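Local coordinates for ABC transporter binding protein AcbH (Actinoplanes, PDB 3OO8) that binds beta-D-galactopyranose as the extracellular solute receptor of an ABC transporter, at residues P29-S37 and T81-F89; I106-F117 and L319-E328. The protein carries 2 engineered substitutions. All coordinates share one frame; numbering follows the deposited sequence.

Contact 1. Residues P29-S37 and T81-F89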
ATOM      1  N   PRO A  29      16.732  26.669  11.809  1.00 24.10           N
ATOM      2  CA  PRO A  29      15.970  25.491  12.312  1.00 23.55           C
ATOM      3  C   PRO A  29      14.582  25.355  11.693  1.00 20.33           C
ATOM      4  O   PRO A  29      13.805  26.317  11.694  1.00 20.60           O
ATOM      5  CB  PRO A  29      15.814  25.751  13.811  1.00 25.66           C
ATOM      6  CG  PRO A  29      16.832  26.777  14.153  1.00 26.68           C
ATOM      7  CD  PRO A  29      17.203  27.544  12.898  1.00 27.64           C
ATOM      8  N   ILE A  30      14.279  24.170  11.170  1.00 14.16           N
ATOM      9  CA  ILE A  30      12.912  23.876  10.734  1.00 12.15           C
ATOM     10  C   ILE A  30      12.130  23.103  11.783  1.00 13.25           C
ATOM     11  O   ILE A  30      12.716  22.484  12.654  1.00 14.84           O
ATOM     12  CB  ILE A  30      12.892  23.120   9.380  1.00 13.31           C
ATOM     13  CG1 ILE A  30      13.460  21.706   9.510  1.00 11.68           C
ATOM     14  CG2 ILE A  30      13.654  23.903   8.324  1.00 15.44           C
ATOM     15  CD1 ILE A  30      13.031  20.729   8.378  1.00 13.27           C
ATOM     16  N   THR A  31      10.800  23.140  11.700  1.00 11.63           N
ATOM     17  CA  THR A  31       9.985  22.233  12.483  1.00  9.82           C
ATOM     18  C   THR A  31       9.451  21.127  11.576  1.00 10.55           C
ATOM     19  O   THR A  31       9.306  21.306  10.368  1.00 12.31           O
ATOM     20  CB  THR A  31       8.827  22.968  13.174  1.00 12.46           C
ATOM     21  OG1 THR A  31       8.082  23.717  12.202  1.00 16.44           O
ATOM     22  CG2 THR A  31       9.403  23.916  14.247  1.00 12.01           C
ATOM     23  N   PHE A  32       9.142  19.988  12.187  1.00 12.06           N
ATOM     24  CA  PHE A  32       8.721  18.827  11.420  1.00 12.92           C
ATOM     25  C   PHE A  32       7.518  18.209  12.104  1.00 13.66           C
ATOM     26  O   PHE A  32       7.607  17.748  13.236  1.00 14.65           O
ATOM     27  CB  PHE A  32       9.847  17.776  11.365  1.00 11.97           C
ATOM     28  CG  PHE A  32       9.889  17.019  10.076  1.00 11.54           C
ATOM     29  CD1 PHE A  32      11.071  16.914   9.368  1.00  9.15           C
ATOM     30  CD2 PHE A  32       8.747  16.373   9.595  1.00 10.61           C
ATOM     31  CE1 PHE A  32      11.119  16.223   8.162  1.00  7.96           C
ATOM     32  CE2 PHE A  32       8.792  15.663   8.384  1.00 11.49           C
ATOM     33  CZ  PHE A  32       9.994  15.616   7.659  1.00 11.00           C
ATOM     34  N   GLY A  33       6.386  18.198  11.409  1.00 11.49           N
ATOM     35  CA  GLY A  33       5.180  17.576  11.945  1.00 11.74           C
ATOM     36  C   GLY A  33       5.258  16.098  11.673  1.00 12.57           C
ATOM     37  O   GLY A  33       5.349  15.687  10.509  1.00 12.99           O
ATOM     38  N   SER A  34       5.246  15.298  12.739  1.00 12.97           N
ATOM     39  CA  SER A  34       5.408  13.869  12.613  1.00 12.80           C
ATOM     40  C   SER A  34       4.307  13.025  13.241  1.00 12.89           C
ATOM     41  O   SER A  34       3.981  13.194  14.412  1.00 14.83           O
ATOM     42  CB  SER A  34       6.767  13.452  13.200  1.00 12.60           C
ATOM     43  OG  SER A  34       6.896  12.038  13.245  1.00 12.38           O
ATOM     44  N   ASN A  35       3.767  12.102  12.459  1.00 12.04           N
ATOM     45  CA  ASN A  35       2.788  11.126  12.924  1.00 12.54           C
ATOM     46  C   ASN A  35       3.459   9.833  13.383  1.00 11.61           C
ATOM     47  O   ASN A  35       2.788   8.825  13.637  1.00 13.37           O
ATOM     48  CB  ASN A  35       1.736  10.893  11.826  1.00 13.07           C
ATOM     49  CG  ASN A  35       2.332  10.225  10.577  1.00 10.71           C
ATOM     50  OD1 ASN A  35       3.467   9.772  10.616  1.00 14.16           O
ATOM     51  ND2 ASN A  35       1.547  10.111   9.496  1.00 15.15           N
ATOM     52  N   TYR A  36       4.785   9.820  13.517  1.00 14.30           N
ATOM     53  CA  TYR A  36       5.458   8.616  14.021  1.00 12.79           C
ATOM     54  C   TYR A  36       5.403   8.632  15.549  1.00 14.13           C
ATOM     55  O   TYR A  36       6.343   9.054  16.216  1.00 13.59           O
ATOM     56  CB  TYR A  36       6.908   8.508  13.539  1.00 12.14           C
ATOM     57  CG  TYR A  36       7.072   8.278  12.047  1.00 10.74           C
ATOM     58  CD1 TYR A  36       6.528   7.166  11.438  1.00 13.22           C
ATOM     59  CD2 TYR A  36       7.816   9.174  11.261  1.00 10.92           C
ATOM     60  CE1 TYR A  36       6.681   6.941  10.096  1.00 11.85           C
ATOM     61  CE2 TYR A  36       7.994   8.953   9.889  1.00 12.17           C
ATOM     62  CZ  TYR A  36       7.411   7.842   9.323  1.00 11.36           C
ATOM     63  OH  TYR A  36       7.551   7.571   7.986  1.00 11.95           O
ATOM     64  N   SER A  37       4.292   8.161  16.096  1.00 15.06           N
ATOM     65  CA  SER A  37       4.116   8.219  17.548  1.00 15.39           C
ATOM     66  C   SER A  37       4.448   6.877  18.219  1.00 17.41           C
ATOM     67  O   SER A  37       4.775   6.854  19.404  1.00 19.44           O
ATOM     68  CB  SER A  37       2.692   8.701  17.897  1.00 16.46           C
ATOM     69  OG  SER A  37       1.701   7.809  17.401  1.00 16.08           O
ATOM     70  N   THR A  81      -1.318  26.799  11.051  1.00 21.54           N
ATOM     71  CA  THR A  81       0.074  27.228  11.117  1.00 21.72           C
ATOM     72  C   THR A  81       0.926  25.949  11.192  1.00 19.54           C
ATOM     73  O   THR A  81       1.511  25.633  12.229  1.00 21.62           O
ATOM     74  CB  THR A  81       0.310  28.139  12.338  1.00 23.73           C
ATOM     75  OG1 THR A  81      -0.042  27.438  13.530  1.00 28.50           O
ATOM     76  CG2 THR A  81      -0.573  29.401  12.256  1.00 26.32           C
ATOM     77  N   PRO A  82       0.987  25.211  10.082  1.00 17.99           N
ATOM     78  CA  PRO A  82       1.689  23.913  10.055  1.00 15.36           C
ATOM     79  C   PRO A  82       3.207  24.050  10.223  1.00 15.93           C
ATOM     80  O   PRO A  82       3.776  25.158  10.158  1.00 15.86           O
ATOM     81  CB  PRO A  82       1.316  23.370   8.674  1.00 14.28           C
ATOM     82  CG  PRO A  82       1.247  24.624   7.825  1.00 14.50           C
ATOM     83  CD  PRO A  82       0.467  25.563   8.752  1.00 18.13           C
ATOM     84  N   ASP A  83       3.856  22.910  10.426  1.00 14.93           N
ATOM     85  CA  ASP A  83       5.320  22.831  10.522  1.00 14.43           C
ATOM     86  C   ASP A  83       5.928  22.992   9.133  1.00 12.84           C
ATOM     87  O   ASP A  83       5.203  22.988   8.123  1.00 13.51           O
ATOM     88  CB  ASP A  83       5.704  21.482  11.134  1.00 11.61           C
ATOM     89  CG  ASP A  83       5.105  21.303  12.500  1.00 16.10           C
ATOM     90  OD1 ASP A  83       5.606  21.937  13.457  1.00 17.27           O
ATOM     91  OD2 ASP A  83       4.128  20.540  12.621  1.00 17.10           O
ATOM     92  N   SER A  84       7.258  23.076   9.073  1.00 11.31           N
ATOM     93  CA  SER A  84       7.971  23.348   7.826  1.00 10.82           C
ATOM     94  C   SER A  84       7.851  22.211   6.819  1.00 11.67           C
ATOM     95  O   SER A  84       7.911  22.412   5.589  1.00 14.84           O
ATOM     96  CB  SER A  84       9.469  23.529   8.128  1.00 14.15           C
ATOM     97  OG  SER A  84       9.703  24.571   9.076  1.00 14.04           O
ATOM     98  N   LEU A  85       7.821  21.010   7.387  1.00 11.42           N
ATOM     99  CA  LEU A  85       7.668  19.748   6.682  1.00 10.71           C
ATOM    100  C   LEU A  85       6.715  18.896   7.498  1.00  9.59           C
ATOM    101  O   LEU A  85       6.549  19.121   8.687  1.00 10.98           O
ATOM    102  CB  LEU A  85       9.018  18.996   6.646  1.00  9.26           C
ATOM    103  CG  LEU A  85      10.023  19.651   5.707  1.00  8.80           C
ATOM    104  CD1 LEU A  85      11.367  18.930   5.670  1.00 11.39           C
ATOM    105  CD2 LEU A  85       9.422  19.706   4.282  1.00 11.98           C
ATOM    106  N   ALA A  86       6.088  17.920   6.850  1.00  9.63           N
ATOM    107  CA  ALA A  86       5.256  16.965   7.570  1.00  9.92           C
ATOM    108  C   ALA A  86       5.240  15.554   6.982  1.00  8.58           C
ATOM    109  O   ALA A  86       5.468  15.341   5.816  1.00 10.56           O
ATOM    110  CB  ALA A  86       3.804  17.519   7.693  1.00 12.70           C
ATOM    111  N   THR A  87       4.991  14.578   7.825  1.00  9.97           N
ATOM    112  CA  THR A  87       4.778  13.241   7.363  1.00  8.93           C
ATOM    113  C   THR A  87       3.435  13.074   6.667  1.00 10.21           C
ATOM    114  O   THR A  87       2.417  13.532   7.172  1.00 12.15           O
ATOM    115  CB  THR A  87       4.697  12.312   8.574  1.00  8.50           C
ATOM    116  OG1 THR A  87       3.771  12.837   9.545  1.00 11.69           O
ATOM    117  CG2 THR A  87       6.087  12.179   9.223  1.00 10.83           C
ATOM    118  N   TRP A  88       3.422  12.401   5.523  1.00  8.66           N
ATOM    119  CA  TRP A  88       2.138  12.070   4.908  1.00  9.53           C
ATOM    120  C   TRP A  88       2.334  10.812   4.058  1.00 11.56           C
ATOM    121  O   TRP A  88       3.235  10.025   4.313  1.00 11.70           O
ATOM    122  CB  TRP A  88       1.544  13.266   4.112  1.00  9.98           C
ATOM    123  CG  TRP A  88       0.073  13.063   3.845  1.00 11.49           C
ATOM    124  CD1 TRP A  88      -0.546  12.960   2.624  1.00 12.02           C
ATOM    125  CD2 TRP A  88      -0.952  12.881   4.831  1.00 12.21           C
ATOM    126  NE1 TRP A  88      -1.888  12.718   2.801  1.00 12.73           N
ATOM    127  CE2 TRP A  88      -2.166  12.657   4.137  1.00 11.84           C
ATOM    128  CE3 TRP A  88      -0.963  12.861   6.229  1.00 14.68           C
ATOM    129  CZ2 TRP A  88      -3.377  12.411   4.805  1.00 14.25           C
ATOM    130  CZ3 TRP A  88      -2.196  12.644   6.897  1.00 10.61           C
ATOM    131  CH2 TRP A  88      -3.365  12.418   6.171  1.00 12.16           C
ATOM    132  N   PHE A  89       1.524  10.623   3.024  1.00 11.25           N
ATOM    133  CA  PHE A  89       1.672   9.415   2.195  1.00 10.54           C
ATOM    134  C   PHE A  89       0.959   9.634   0.865  1.00 11.04           C
ATOM    135  O   PHE A  89       0.108  10.529   0.736  1.00 11.72           O
ATOM    136  CB  PHE A  89       1.072   8.212   2.943  1.00  9.82           C
ATOM    137  CG  PHE A  89      -0.272   8.500   3.570  1.00 10.93           C
ATOM    138  CD1 PHE A  89      -1.462   8.402   2.834  1.00 13.76           C
ATOM    139  CD2 PHE A  89      -0.348   8.850   4.909  1.00 19.13           C
ATOM    140  CE1 PHE A  89      -2.696   8.649   3.431  1.00 13.16           C
ATOM    141  CE2 PHE A  89      -1.569   9.114   5.497  1.00 18.13           C
ATOM    142  CZ  PHE A  89      -2.735   9.027   4.770  1.00 17.04           C
TER
HETATM  143  O   HOH W   1       8.691  26.359  11.650  1.00 20.19           O
HETATM  144  O   HOH W   2       2.837   8.888   7.050  1.00 20.31           O

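Contact 2. Residues I106-F117 and L319-E328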
ATOM      1  N   ILE A 106       7.521  20.805  -5.174  1.00 13.79           N
ATOM      2  CA  ILE A 106       8.937  20.567  -4.942  1.00 12.04           C
ATOM      3  C   ILE A 106       9.653  20.018  -6.171  1.00 14.34           C
ATOM      4  O   ILE A 106      10.513  19.127  -6.095  1.00 12.36           O
ATOM      5  CB  ILE A 106       9.151  19.674  -3.692  1.00 10.11           C
ATOM      6  CG1 ILE A 106       8.274  18.434  -3.806  1.00 15.20           C
ATOM      7  CG2 ILE A 106       8.730  20.428  -2.426  1.00 12.56           C
ATOM      8  CD1 ILE A 106       8.675  17.361  -2.802  1.00 15.49           C
ATOM      9  N   ASP A 107       9.358  20.635  -7.323  1.00 15.36           N
ATOM     10  CA  ASP A 107       9.992  20.216  -8.553  1.00 17.53           C
ATOM     11  C   ASP A 107      11.493  20.439  -8.418  1.00 17.20           C
ATOM     12  O   ASP A 107      12.273  19.710  -9.016  1.00 16.50           O
ATOM     13  CB  ASP A 107       9.457  21.005  -9.761  1.00 17.93           C
ATOM     14  CG  ASP A 107       7.987  20.751 -10.029  1.00 25.77           C
ATOM     15  OD1 ASP A 107       7.483  19.686  -9.631  1.00 19.64           O
ATOM     16  OD2 ASP A 107       7.336  21.592 -10.679  1.00 29.04           O
ATOM     17  N   ASP A 108      11.882  21.493  -7.693  1.00 16.26           N
ATOM     18  CA  ASP A 108      13.287  21.782  -7.469  1.00 16.87           C
ATOM     19  C   ASP A 108      14.038  20.700  -6.683  1.00 17.47           C
ATOM     20  O   ASP A 108      15.137  20.297  -7.056  1.00 18.88           O
ATOM     21  CB  ASP A 108      13.521  23.201  -6.915  1.00 18.73           C
ATOM     22  CG  ASP A 108      12.717  23.514  -5.666  1.00 19.63           C
ATOM     23  OD1 ASP A 108      11.942  22.668  -5.130  1.00 16.69           O
ATOM     24  OD2 ASP A 108      12.882  24.648  -5.171  1.00 22.01           O
ATOM     25  N   VAL A 109      13.413  20.192  -5.623  1.00 15.74           N
ATOM     26  CA  VAL A 109      13.948  19.048  -4.896  1.00 14.75           C
ATOM     27  C   VAL A 109      14.121  17.873  -5.846  1.00 14.38           C
ATOM     28  O   VAL A 109      15.152  17.203  -5.836  1.00 14.65           O
ATOM     29  CB  VAL A 109      12.972  18.628  -3.768  1.00 13.72           C
ATOM     30  CG1 VAL A 109      13.410  17.291  -3.124  1.00 15.37           C
ATOM     31  CG2 VAL A 109      12.894  19.745  -2.705  1.00 13.82           C
ATOM     32  N   TRP A 110      13.111  17.634  -6.682  1.00 13.01           N
ATOM     33  CA  TRP A 110      13.130  16.509  -7.614  1.00 14.16           C
ATOM     34  C   TRP A 110      14.155  16.618  -8.746  1.00 15.01           C
ATOM     35  O   TRP A 110      14.642  15.616  -9.239  1.00 15.84           O
ATOM     36  CB  TRP A 110      11.697  16.169  -8.083  1.00 12.02           C
ATOM     37  CG  TRP A 110      10.964  15.263  -7.081  1.00 10.00           C
ATOM     38  CD1 TRP A 110      10.246  15.652  -6.005  1.00  8.24           C
ATOM     39  CD2 TRP A 110      10.939  13.844  -7.114  1.00 12.01           C
ATOM     40  NE1 TRP A 110       9.739  14.527  -5.343  1.00 10.31           N
ATOM     41  CE2 TRP A 110      10.161  13.414  -6.015  1.00 11.45           C
ATOM     42  CE3 TRP A 110      11.506  12.892  -7.965  1.00 13.11           C
ATOM     43  CZ2 TRP A 110       9.925  12.066  -5.747  1.00  9.86           C
ATOM     44  CZ3 TRP A 110      11.281  11.543  -7.711  1.00 13.33           C
ATOM     45  CH2 TRP A 110      10.485  11.143  -6.602  1.00 12.28           C
ATOM     46  N   ASP A 111      14.540  17.851  -9.080  1.00 16.49           N
ATOM     47  CA  ASP A 111      15.618  18.051 -10.044  1.00 20.18           C
ATOM     48  C   ASP A 111      16.910  17.431  -9.477  1.00 20.14           C
ATOM     49  O   ASP A 111      17.766  16.947 -10.223  1.00 22.82           O
ATOM     50  CB  ASP A 111      15.840  19.555 -10.271  1.00 17.94           C
ATOM     51  CG  ASP A 111      14.737  20.220 -11.071  1.00 27.47           C
ATOM     52  OD1 ASP A 111      13.998  19.530 -11.802  1.00 33.21           O
ATOM     53  OD2 ASP A 111      14.628  21.463 -10.974  1.00 31.50           O
ATOM     54  N   LYS A 112      17.050  17.433  -8.156  1.00 18.81           N
ATOM     55  CA  LYS A 112      18.249  16.879  -7.527  1.00 19.94           C
ATOM     56  C   LYS A 112      18.126  15.390  -7.212  1.00 19.04           C
ATOM     57  O   LYS A 112      19.087  14.618  -7.377  1.00 21.51           O
ATOM     58  CB  LYS A 112      18.521  17.655  -6.246  1.00 21.70           C
ATOM     59  CG  LYS A 112      19.431  16.973  -5.246  1.00 28.12           C
ATOM     60  CD  LYS A 112      20.897  17.289  -5.477  1.00 38.21           C
ATOM     61  CE  LYS A 112      21.680  17.002  -4.195  1.00 41.53           C
ATOM     62  NZ  LYS A 112      23.152  16.974  -4.417  1.00 46.64           N
ATOM     63  N   ILE A 113      16.954  14.970  -6.759  1.00 17.31           N
ATOM     64  CA  ILE A 113      16.837  13.577  -6.351  1.00 17.58           C
ATOM     65  C   ILE A 113      16.217  12.624  -7.372  1.00 16.41           C
ATOM     66  O   ILE A 113      16.253  11.416  -7.161  1.00 14.80           O
ATOM     67  CB  ILE A 113      16.014  13.420  -5.056  1.00 14.60           C
ATOM     68  CG1 ILE A 113      14.544  13.745  -5.317  1.00 15.55           C
ATOM     69  CG2 ILE A 113      16.547  14.343  -3.949  1.00 17.91           C
ATOM     70  CD1 ILE A 113      13.649  13.443  -4.114  1.00 16.83           C
ATOM     71  N   GLY A 114      15.652  13.152  -8.456  1.00 17.39           N
ATOM     72  CA  GLY A 114      14.920  12.347  -9.420  1.00 15.84           C
ATOM     73  C   GLY A 114      15.662  11.146  -9.988  1.00 18.00           C
ATOM     74  O   GLY A 114      15.049  10.129 -10.281  1.00 17.12           O
ATOM     75  N   GLY A 115      16.984  11.253 -10.142  1.00 19.05           N
ATOM     76  CA  GLY A 115      17.794  10.180 -10.720  1.00 18.55           C
ATOM     77  C   GLY A 115      17.793   8.911  -9.895  1.00 21.04           C
ATOM     78  O   GLY A 115      18.152   7.834 -10.380  1.00 23.17           O
ATOM     79  N   THR A 116      17.357   9.047  -8.644  1.00 16.52           N
ATOM     80  CA  THR A 116      17.386   7.937  -7.686  1.00 16.90           C
ATOM     81  C   THR A 116      16.122   7.090  -7.725  1.00 14.89           C
ATOM     82  O   THR A 116      16.085   5.971  -7.146  1.00 14.84           O
ATOM     83  CB  THR A 116      17.607   8.528  -6.289  1.00 16.96           C
ATOM     84  OG1 THR A 116      18.872   9.215  -6.310  1.00 17.52           O
ATOM     85  CG2 THR A 116      17.590   7.439  -5.189  1.00 17.72           C
ATOM     86  N   PHE A 117      15.094   7.603  -8.396  1.00 14.81           N
ATOM     87  CA  PHE A 117      13.780   6.974  -8.367  1.00 12.23           C
ATOM     88  C   PHE A 117      13.224   6.559  -9.720  1.00 15.07           C
ATOM     89  O   PHE A 117      13.443   7.261 -10.715  1.00 16.88           O
ATOM     90  CB  PHE A 117      12.786   7.890  -7.663  1.00 14.16           C
ATOM     91  CG  PHE A 117      13.160   8.150  -6.253  1.00 12.95           C
ATOM     92  CD1 PHE A 117      12.899   7.184  -5.292  1.00 11.78           C
ATOM     93  CD2 PHE A 117      13.864   9.299  -5.900  1.00 16.01           C
ATOM     94  CE1 PHE A 117      13.259   7.408  -3.959  1.00 13.27           C
ATOM     95  CE2 PHE A 117      14.259   9.516  -4.582  1.00 15.48           C
ATOM     96  CZ  PHE A 117      13.957   8.575  -3.615  1.00 14.15           C
ATOM     97  N   LEU A 319      14.393  17.768   2.661  1.00 10.49           N
ATOM     98  CA  LEU A 319      13.760  16.826   1.734  1.00 10.52           C
ATOM     99  C   LEU A 319      14.758  16.186   0.766  1.00 11.66           C
ATOM    100  O   LEU A 319      14.639  15.010   0.439  1.00 11.82           O
ATOM    101  CB  LEU A 319      12.637  17.507   0.949  1.00 11.36           C
ATOM    102  CG  LEU A 319      11.332  17.832   1.689  1.00  9.93           C
ATOM    103  CD1 LEU A 319      10.369  18.636   0.781  1.00 12.27           C
ATOM    104  CD2 LEU A 319      10.608  16.578   2.249  1.00 12.63           C
ATOM    105  N   GLN A 320      15.709  16.971   0.246  1.00 12.15           N
ATOM    106  CA  GLN A 320      16.741  16.407  -0.618  1.00 12.88           C
ATOM    107  C   GLN A 320      17.485  15.279   0.076  1.00 13.47           C
ATOM    108  O   GLN A 320      17.761  14.261  -0.543  1.00 14.23           O
ATOM    109  CB  GLN A 320      17.708  17.498  -1.086  1.00 13.43           C
ATOM    110  CG  GLN A 320      17.015  18.400  -2.041  1.00 17.26           C
ATOM    111  CD  GLN A 320      17.836  19.617  -2.452  1.00 24.35           C
ATOM    112  OE1 GLN A 320      19.013  19.725  -2.128  1.00 27.73           O
ATOM    113  NE2 GLN A 320      17.211  20.527  -3.184  1.00 24.83           N
ATOM    114  N   TYR A 321      17.798  15.463   1.351  1.00 11.75           N
ATOM    115  CA  TYR A 321      18.461  14.418   2.130  1.00 11.73           C
ATOM    116  C   TYR A 321      17.563  13.202   2.298  1.00 11.84           C
ATOM    117  O   TYR A 321      18.017  12.038   2.183  1.00 11.44           O
ATOM    118  CB  TYR A 321      18.929  14.976   3.489  1.00 11.90           C
ATOM    119  CG  TYR A 321      19.435  13.864   4.386  1.00 10.56           C
ATOM    120  CD1 TYR A 321      20.759  13.425   4.295  1.00 15.07           C
ATOM    121  CD2 TYR A 321      18.583  13.205   5.236  1.00 14.05           C
ATOM    122  CE1 TYR A 321      21.197  12.367   5.052  1.00 21.23           C
ATOM    123  CE2 TYR A 321      19.020  12.182   6.003  1.00 20.03           C
ATOM    124  CZ  TYR A 321      20.301  11.756   5.898  1.00 18.14           C
ATOM    125  OH  TYR A 321      20.673  10.692   6.699  1.00 28.83           O
ATOM    126  N   ILE A 322      16.286  13.451   2.569  1.00  9.21           N
ATOM    127  CA  ILE A 322      15.362  12.342   2.778  1.00  9.72           C
ATOM    128  C   ILE A 322      15.247  11.497   1.498  1.00  9.80           C
ATOM    129  O   ILE A 322      15.032  10.271   1.566  1.00 11.01           O
ATOM    130  CB  ILE A 322      13.975  12.893   3.237  1.00  9.61           C
ATOM    131  CG1 ILE A 322      14.080  13.381   4.690  1.00 11.76           C
ATOM    132  CG2 ILE A 322      12.861  11.841   3.049  1.00 10.99           C
ATOM    133  CD1 ILE A 322      12.787  14.023   5.263  1.00  9.59           C
ATOM    134  N   GLY A 323      15.337  12.152   0.352  1.00 10.32           N
ATOM    135  CA  GLY A 323      15.229  11.448  -0.949  1.00 10.91           C
ATOM    136  C   GLY A 323      16.526  10.794  -1.368  1.00 10.93           C
ATOM    137  O   GLY A 323      16.920  10.916  -2.538  1.00 12.78           O
ATOM    138  N   THR A 324      17.161  10.068  -0.443  1.00 12.19           N
ATOM    139  CA  THR A 324      18.408   9.341  -0.774  1.00  9.75           C
ATOM    140  C   THR A 324      18.353   7.927  -0.242  1.00 10.88           C
ATOM    141  O   THR A 324      17.616   7.653   0.715  1.00 10.99           O
ATOM    142  CB  THR A 324      19.676  10.050  -0.166  1.00 13.14           C
ATOM    143  OG1 THR A 324      19.599  10.044   1.252  1.00 13.60           O
ATOM    144  CG2 THR A 324      19.805  11.490  -0.662  1.00 11.24           C
ATOM    145  N   ALA A 325      19.142   7.028  -0.858  1.00  9.72           N
ATOM    146  CA  ALA A 325      19.264   5.656  -0.347  1.00  9.93           C
ATOM    147  C   ALA A 325      19.779   5.670   1.083  1.00 11.53           C
ATOM    148  O   ALA A 325      19.354   4.836   1.899  1.00 11.32           O
ATOM    149  CB  ALA A 325      20.208   4.835  -1.233  1.00 11.25           C
ATOM    150  N   GLU A 326      20.704   6.567   1.408  1.00 13.11           N
ATOM    151  CA  GLU A 326      21.261   6.529   2.755  1.00 13.85           C
ATOM    152  C   GLU A 326      20.195   6.820   3.800  1.00 12.78           C
ATOM    153  O   GLU A 326      20.153   6.170   4.845  1.00 14.95           O
ATOM    154  CB  GLU A 326      22.414   7.531   2.904  1.00 15.50           C
ATOM    155  CG  GLU A 326      23.669   7.098   2.154  1.00 22.74           C
ATOM    156  CD  GLU A 326      23.654   7.418   0.656  1.00 34.78           C
ATOM    157  OE1 GLU A 326      22.641   7.921   0.082  1.00 27.35           O
ATOM    158  OE2 GLU A 326      24.707   7.152   0.039  1.00 37.42           O
ATOM    159  N   ALA A 327      19.316   7.772   3.494  1.00 12.71           N
ATOM    160  CA  ALA A 327      18.272   8.154   4.439  1.00 11.52           C
ATOM    161  C   ALA A 327      17.330   6.958   4.622  1.00 11.72           C
ATOM    162  O   ALA A 327      16.907   6.649   5.727  1.00 14.77           O
ATOM    163  CB  ALA A 327      17.512   9.383   3.982  1.00 12.05           C
ATOM    164  N   GLU A 328      16.981   6.309   3.511  1.00 10.58           N
ATOM    165  CA  GLU A 328      16.069   5.163   3.628  1.00  9.00           C
ATOM    166  C   GLU A 328      16.693   4.052   4.427  1.00 11.19           C
ATOM    167  O   GLU A 328      16.017   3.451   5.273  1.00 10.12           O
ATOM    168  CB  GLU A 328      15.658   4.655   2.230  1.00  9.05           C
ATOM    169  CG  GLU A 328      14.970   5.735   1.393  1.00 10.15           C
ATOM    170  CD  GLU A 328      14.697   5.296  -0.041  1.00 11.65           C
ATOM    171  OE1 GLU A 328      14.980   4.148  -0.394  1.00 11.75           O
ATOM    172  OE2 GLU A 328      14.180   6.111  -0.846  1.00  9.95           O
TER
HETATM  173  O   HOH W   3      19.047  10.923  -4.284  1.00 23.93           O

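Contact 1. Residues P29-S37 and T81-F89
Ser84 OG is gripped from several directions: it accepts Thr31 N at 3.2 Å, bonds to Lys310 O and takes a hydrogen from a water that also reaches Thr31 OG1. This knot starts a parallel beta pairing of strands 30-34 and 85-89, which, with strand 60-64 on the other flank of 30-34, illustrates how beta-alpha-beta crossovers build a lobe of the class 2 binding-protein fold. Gly33 holds the middle of the ladder, its N giving a nearly straight bond to Leu85 O (2.9 Å, 168°) and its O receiving Thr87 N at 2.9 Å.

On one side of the sheet the Phe32 ring lies over Leu85, whose CB sits 3.6 Å from the ring centroid, a CH-pi contact; Phe45 and Phe303 meet the same ring. Replacing Phe32 by an alanine is likely to open a gap over Leu85 CB and leave Phe45 and Phe303 without their aromatic partner. Thr87 serves the strand end with both branches: OG1, set between the backbone N and the carbonyl carbon (chi1 50°), accepts Asn35 N (3.0 Å), while CG2 touches Tyr36 CE2 (3.8 Å). Asn35 ND2, held by Gln71 OE1 of the galactose site, also donates to a water that bonds to Trp88 O.

Contact 2. Residues I106-F117 and L319-E328
Phe117 turns its ring edge to two oxygens of 319-328: CE1 lies 3.5 Å from Glu328 OE2 and CE2 3.6 Å from Gly323 O, both near the ring plane. The two side chains approach from opposite directions, and OE2 meets the rim of C-H groups; the carboxylate itself is turned 46° against the ring. The other carboxylate oxygen, Glu328 OE1, is held by Ala342 N. Thr116 CG2 lies over one face of the ring, offset toward the rim, and Thr116 OG1 reaches Gly323 O through a shared water.

No direct hydrogen bond crosses the interface, and the fit depends on how apolar branches are laid against backbone and side-chain stems. Ile113 sends CG2 to Gln320 O (3.6 Å), while its CD1 lies over the centre of the Trp110 ring and also faces Gly323 CA. Gly323 follows the end of helix 312-322, and its lack of a side chain lets the chain pass close by Ile113 CD1. Val109 CG1 meets Gln320 CG at 3.9 Å, placed there by a chi1 of 171° that sets it trans to the main-chain N. The extended Gln320 then runs across Lys112 at about a right angle, its CD 4.2 Å from Lys112 CG. Ile106 and Leu319 also cross nearly perpendicularly, Ile106 CG2 to Leu319 CD1 at 4.0 Å.

The principle exemplified is helix packing at a chain bend: helix 107-113 rests on the break between helices 312-322 and 325-332, where Thr324 caps the second helix by accepting Ala327 N on OG1. Ile106 and Leu319 both touch Val135 of strand 134-147, and Leu319 and Ile322 reach Phe303 of strand 301-304. Tyr321, pointing away from 106-117, lies against helix 39-56.

From the N terminus, the chain passes through strand 30-34, helix 39-56, strand 60-64 and helix 67-79 before contact 1 closes this loop at strand 85-89. Contact 2 opens only afterwards, at 106-117, and closes a far longer excursion at 319-328; the two are in series, neither nested nor crossed. That excursion carries strand 301-304, which pairs antiparallel with 85-89, so the second loop returns to the sheet begun by the first. The contacts also meet directly: Leu85 CD2 packs on Leu319 CG at 3.7 Å, and Phe32 CE1 packs on Ile322 CD1 at 4.0 Å. Helix 312-322 thereby joins the sheet of contact 1 to helix 107-113.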